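Local coordinates for twitching motility protein PilT (Aquifex aeolicus, PDB 2EYU) that probably hydrolyses ATP through its C-terminal P-loop NTPase domain to power retraction of type IV pili, and so twitching motility, at residues N50-E61 with K69-V80. The protein carries 1 engineered substitution. Sequence-based numbering, arbitrary orientation.
Sequences NQTKSYHIITIE and KHKKSIVNQREV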
loop_
_atom_site.group_PDB
_atom_site.type_symbol
_atom_site.label_atom_id
_atom_site.label_comp_id
_atom_site.label_asym_id
_atom_site.label_seq_id
_atom_site.Cartn_x
_atom_site.Cartn_y
_atom_site.Cartn_z
ATOM N N ASN A 50 16.799 -0.469 -3.599
ATOM C CA ASN A 50 18.117 0.121 -3.420
ATOM C C ASN A 50 19.244 -0.903 -3.479
ATOM O O ASN A 50 20.284 -0.667 -4.097
ATOM C CB ASN A 50 18.190 0.820 -2.054
ATOM C CG ASN A 50 19.252 1.868 -1.870
ATOM O OD1 ASN A 50 19.495 2.323 -0.743
ATOM N ND2 ASN A 50 19.911 2.328 -2.922
ATOM N N GLN A 51 19.030 -2.035 -2.807
ATOM C CA GLN A 51 20.098 -3.007 -2.620
ATOM C C GLN A 51 20.204 -3.964 -3.800
ATOM O O GLN A 51 21.224 -4.590 -4.023
ATOM C CB GLN A 51 19.859 -3.862 -1.373
ATOM C CG GLN A 51 19.475 -3.105 -0.124
ATOM C CD GLN A 51 18.580 -3.886 0.810
ATOM O OE1 GLN A 51 17.507 -3.402 1.176
ATOM N NE2 GLN A 51 19.022 -5.084 1.182
ATOM N N THR A 52 19.105 -4.079 -4.538
ATOM C CA THR A 52 19.004 -5.134 -5.545
ATOM C C THR A 52 19.124 -4.615 -6.958
ATOM O O THR A 52 19.707 -5.269 -7.835
ATOM C CB THR A 52 17.656 -5.856 -5.341
ATOM O OG1 THR A 52 17.726 -6.519 -4.065
ATOM C CG2 THR A 52 17.426 -6.900 -6.410
ATOM N N LYS A 53 18.601 -3.416 -7.217
ATOM C CA LYS A 53 18.625 -2.917 -8.591
ATOM C C LYS A 53 19.313 -1.580 -8.747
ATOM O O LYS A 53 19.263 -0.723 -7.851
ATOM C CB LYS A 53 17.164 -2.798 -9.031
ATOM C CG LYS A 53 16.552 -4.163 -9.386
ATOM C CD LYS A 53 15.915 -4.104 -10.762
ATOM C CE LYS A 53 16.901 -4.539 -11.838
ATOM N NZ LYS A 53 16.457 -5.796 -12.507
ATOM N N SER A 54 19.971 -1.354 -9.897
ATOM C CA SER A 54 20.512 -0.007 -10.090
ATOM C C SER A 54 19.484 0.888 -10.779
ATOM O O SER A 54 19.584 1.151 -11.969
ATOM C CB SER A 54 21.813 0.018 -10.883
ATOM O OG SER A 54 22.078 -1.159 -11.605
ATOM N N TYR A 55 18.512 1.397 -10.037
ATOM C CA TYR A 55 17.518 2.328 -10.537
ATOM C C TYR A 55 17.812 3.768 -10.111
ATOM O O TYR A 55 18.655 3.980 -9.243
ATOM C CB TYR A 55 16.137 2.027 -9.965
ATOM C CG TYR A 55 15.413 0.802 -10.436
ATOM C CD1 TYR A 55 15.782 0.114 -11.577
ATOM C CD2 TYR A 55 14.320 0.344 -9.703
ATOM C CE1 TYR A 55 15.086 -1.014 -11.979
ATOM C CE2 TYR A 55 13.627 -0.776 -10.107
ATOM C CZ TYR A 55 14.012 -1.451 -11.241
ATOM O OH TYR A 55 13.314 -2.570 -11.639
ATOM N N HIS A 56 17.080 4.694 -10.702
ATOM C CA HIS A 56 16.919 6.060 -10.236
ATOM C C HIS A 56 15.660 6.113 -9.361
ATOM O O HIS A 56 14.590 5.753 -9.877
ATOM C CB HIS A 56 16.777 7.058 -11.362
ATOM C CG HIS A 56 16.840 8.488 -10.942
ATOM N ND1 HIS A 56 17.108 8.886 -9.644
ATOM C CD2 HIS A 56 16.673 9.623 -11.661
ATOM C CE1 HIS A 56 17.095 10.202 -9.585
ATOM N NE2 HIS A 56 16.836 10.678 -10.793
ATOM N N ILE A 57 15.806 6.520 -8.098
ATOM C CA ILE A 57 14.617 6.473 -7.221
ATOM C C ILE A 57 14.334 7.872 -6.692
ATOM O O ILE A 57 15.205 8.564 -6.173
ATOM C CB ILE A 57 14.759 5.462 -6.076
ATOM C CG1 ILE A 57 14.942 3.992 -6.452
ATOM C CG2 ILE A 57 13.557 5.476 -5.121
ATOM C CD1 ILE A 57 15.172 3.079 -5.256
ATOM N N ILE A 58 13.085 8.336 -6.831
ATOM C CA ILE A 58 12.842 9.695 -6.348
ATOM C C ILE A 58 11.773 9.622 -5.270
ATOM O O ILE A 58 10.739 8.957 -5.436
ATOM C CB ILE A 58 12.439 10.643 -7.484
ATOM C CG1 ILE A 58 13.540 10.814 -8.546
ATOM C CG2 ILE A 58 11.979 11.995 -6.963
ATOM C CD1 ILE A 58 13.385 12.059 -9.388
ATOM N N THR A 59 12.032 10.303 -4.156
ATOM C CA THR A 59 11.104 10.297 -3.020
ATOM C C THR A 59 10.647 11.718 -2.712
ATOM O O THR A 59 11.400 12.672 -2.882
ATOM C CB THR A 59 11.760 9.691 -1.766
ATOM O OG1 THR A 59 13.167 9.970 -1.804
ATOM C CG2 THR A 59 11.652 8.175 -1.739
ATOM N N ILE A 60 9.409 11.853 -2.282
ATOM C CA ILE A 60 8.707 13.062 -1.921
ATOM C C ILE A 60 8.008 12.831 -0.578
ATOM O O ILE A 60 6.985 12.140 -0.633
ATOM C CB ILE A 60 7.634 13.393 -2.965
ATOM C CG1 ILE A 60 8.173 13.433 -4.404
ATOM C CG2 ILE A 60 6.894 14.676 -2.629
ATOM C CD1 ILE A 60 7.060 13.164 -5.399
ATOM N N GLU A 61 8.519 13.341 0.533
ATOM C CA GLU A 61 8.041 13.015 1.874
ATOM C C GLU A 61 7.856 14.276 2.707
ATOM O O GLU A 61 8.615 15.237 2.570
ATOM C CB GLU A 61 9.005 12.050 2.575
ATOM C CG GLU A 61 9.388 10.823 1.770
ATOM C CD GLU A 61 10.566 10.033 2.285
ATOM O OE1 GLU A 61 10.499 9.496 3.411
ATOM O OE2 GLU A 61 11.597 9.901 1.581
ATOM N N LYS A 69 20.549 4.748 2.526
ATOM C CA LYS A 69 21.944 4.421 2.287
ATOM C C LYS A 69 22.229 4.471 0.792
ATOM O O LYS A 69 21.327 4.201 -0.015
ATOM C CB LYS A 69 22.267 3.023 2.817
ATOM C CG LYS A 69 23.060 2.898 4.097
ATOM C CD LYS A 69 24.276 1.991 3.940
ATOM C CE LYS A 69 24.643 1.305 5.247
ATOM N NZ LYS A 69 26.117 1.264 5.480
ATOM N N HIS A 70 23.446 4.795 0.351
ATOM C CA HIS A 70 23.625 4.707 -1.102
ATOM C C HIS A 70 24.292 3.374 -1.467
ATOM O O HIS A 70 25.503 3.233 -1.347
ATOM C CB HIS A 70 24.428 5.870 -1.680
ATOM C CG HIS A 70 24.779 5.633 -3.122
ATOM N ND1 HIS A 70 26.051 5.793 -3.616
ATOM C CD2 HIS A 70 24.020 5.237 -4.172
ATOM C CE1 HIS A 70 26.061 5.512 -4.907
ATOM N NE2 HIS A 70 24.833 5.170 -5.278
ATOM N N LYS A 71 23.449 2.465 -1.909
ATOM C CA LYS A 71 23.688 1.080 -2.269
ATOM C C LYS A 71 23.771 0.906 -3.778
ATOM O O LYS A 71 24.616 1.550 -4.403
ATOM C CB LYS A 71 22.564 0.220 -1.664
ATOM C CG LYS A 71 22.653 0.169 -0.138
ATOM C CD LYS A 71 21.498 -0.579 0.488
ATOM C CE LYS A 71 21.807 -1.182 1.842
ATOM N NZ LYS A 71 22.861 -2.236 1.801
ATOM N N LYS A 72 22.941 0.068 -4.389
ATOM C CA LYS A 72 22.986 -0.128 -5.838
ATOM C C LYS A 72 22.242 0.938 -6.627
ATOM O O LYS A 72 22.577 1.173 -7.793
ATOM C CB LYS A 72 22.412 -1.514 -6.192
ATOM C CG LYS A 72 23.153 -2.184 -7.334
ATOM C CD LYS A 72 22.701 -3.587 -7.657
ATOM C CE LYS A 72 23.533 -4.637 -6.944
ATOM N NZ LYS A 72 22.802 -5.344 -5.865
ATOM N N SER A 73 21.234 1.590 -6.037
ATOM C CA SER A 73 20.371 2.512 -6.742
ATOM C C SER A 73 20.754 3.962 -6.454
ATOM O O SER A 73 21.546 4.151 -5.539
ATOM C CB SER A 73 18.884 2.314 -6.389
ATOM O OG SER A 73 18.267 1.314 -7.170
ATOM N N ILE A 74 20.192 4.874 -7.239
ATOM C CA ILE A 74 20.358 6.315 -7.063
ATOM C C ILE A 74 19.074 6.946 -6.535
ATOM O O ILE A 74 18.094 7.075 -7.272
ATOM C CB ILE A 74 20.807 6.978 -8.375
ATOM C CG1 ILE A 74 20.634 8.496 -8.415
ATOM C CG2 ILE A 74 20.136 6.329 -9.575
ATOM C CD1 ILE A 74 21.395 9.129 -9.565
ATOM N N VAL A 75 19.100 7.315 -5.254
ATOM C CA VAL A 75 17.930 7.793 -4.524
ATOM C C VAL A 75 17.969 9.263 -4.157
ATOM O O VAL A 75 18.739 9.821 -3.373
ATOM C CB VAL A 75 17.734 6.937 -3.247
ATOM C CG1 VAL A 75 18.812 7.269 -2.231
ATOM C CG2 VAL A 75 16.348 7.121 -2.640
ATOM N N ASN A 76 17.041 9.995 -4.769
ATOM C CA ASN A 76 16.846 11.386 -4.384
ATOM C C ASN A 76 15.624 11.499 -3.481
ATOM O O ASN A 76 14.530 11.116 -3.894
ATOM C CB ASN A 76 16.694 12.253 -5.632
ATOM C CG ASN A 76 18.009 12.370 -6.376
ATOM O OD1 ASN A 76 18.923 11.579 -6.135
ATOM N ND2 ASN A 76 18.116 13.346 -7.270
ATOM N N GLN A 77 15.820 11.994 -2.270
ATOM C CA GLN A 77 14.789 12.183 -1.267
ATOM C C GLN A 77 14.478 13.659 -1.040
ATOM O O GLN A 77 15.313 14.448 -0.615
ATOM C CB GLN A 77 15.187 11.549 0.068
ATOM C CG GLN A 77 15.413 10.045 0.021
ATOM C CD GLN A 77 15.549 9.468 1.417
ATOM O OE1 GLN A 77 14.536 9.396 2.123
ATOM N NE2 GLN A 77 16.752 9.089 1.827
ATOM N N ARG A 78 13.240 14.036 -1.341
ATOM C CA ARG A 78 12.862 15.438 -1.360
ATOM C C ARG A 78 11.786 15.716 -0.321
ATOM O O ARG A 78 10.696 15.144 -0.356
ATOM C CB ARG A 78 12.398 15.797 -2.780
ATOM C CG ARG A 78 13.336 15.267 -3.859
ATOM C CD ARG A 78 13.247 16.039 -5.162
ATOM N NE ARG A 78 12.019 15.768 -5.884
ATOM C CZ ARG A 78 11.785 15.807 -7.185
ATOM N NH1 ARG A 78 12.718 16.125 -8.073
ATOM N NH2 ARG A 78 10.560 15.516 -7.620
ATOM N N GLU A 79 12.116 16.591 0.623
ATOM C CA GLU A 79 11.196 17.016 1.666
ATOM C C GLU A 79 10.354 18.176 1.149
ATOM O O GLU A 79 10.883 19.241 0.822
ATOM C CB GLU A 79 11.940 17.440 2.932
ATOM C CG GLU A 79 11.100 17.572 4.185
ATOM C CD GLU A 79 10.426 18.913 4.358
ATOM O OE1 GLU A 79 11.017 19.943 3.957
ATOM O OE2 GLU A 79 9.294 18.956 4.899
ATOM N N VAL A 80 9.046 17.968 1.084
ATOM C CA VAL A 80 8.172 19.084 0.713
ATOM C C VAL A 80 8.317 20.185 1.761
ATOM O O VAL A 80 7.899 20.055 2.911
ATOM C CB VAL A 80 6.702 18.665 0.575
ATOM C CG1 VAL A 80 5.765 19.734 1.127
ATOM C CG2 VAL A 80 6.380 18.378 -0.886
#
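His-56 reaches across to the neighbouring strand with its imidazole edge: ND1 donates to Ile-74 O at 3.1 Å; Ile-74 O lies in the ring plane, while ND1 stands above the plane of that carbonyl. Having CG anti to the backbone N (chi1 -170°) turns the ring toward the edge strand, where Ile-74 CD1 lies over one face and the Asn-76 amide meets the CE1 edge, turned 78° from the ring. Ile-74 O also accepts from Ile-57 N, so one carbonyl takes a main-chain and a side-chain donor, while His-56 NE2 is hydrogen-bonded to Glu-97. A leucine in place of His-56 would probably leave Glu-97 without this partner and Ile-74 O with its backbone donor alone. Two residues along, Ile-58 CG2 lies beneath one face of the Arg-78 guanidinium, 3.8 Å from CZ and offset toward its rim; the bend at chi3 (-73°) lays the guanidinium over it. On the reverse face of the sheet Ile-57 CG2 meets Val-75 CG2 at 4.1 Å, and the Glu-61 carboxylate and Gln-77 amide lie nearly coplanar. Before the strands pair, Ser-73 OG accepts from Tyr-55 N (2.9 Å) and turns toward Lys-53 O, while the Lys-72 chain, bent at chi3 and chi4, brings NZ into a hydrogen bond with Gln-51 O at the end of helix 38-52. Strands 56-61 and 74-79 run parallel, their axes 4.5 Å apart at closest approach, in the mixed sheet of this P-loop NTPase fold; 74-79 is its edge strand within the chain, and 56-61 pairs on its other side with 101-104. Helix 87-97 packs on the face of Ile-58, Ile-60 and Arg-78, and helix 38-52 on that of Ile-57.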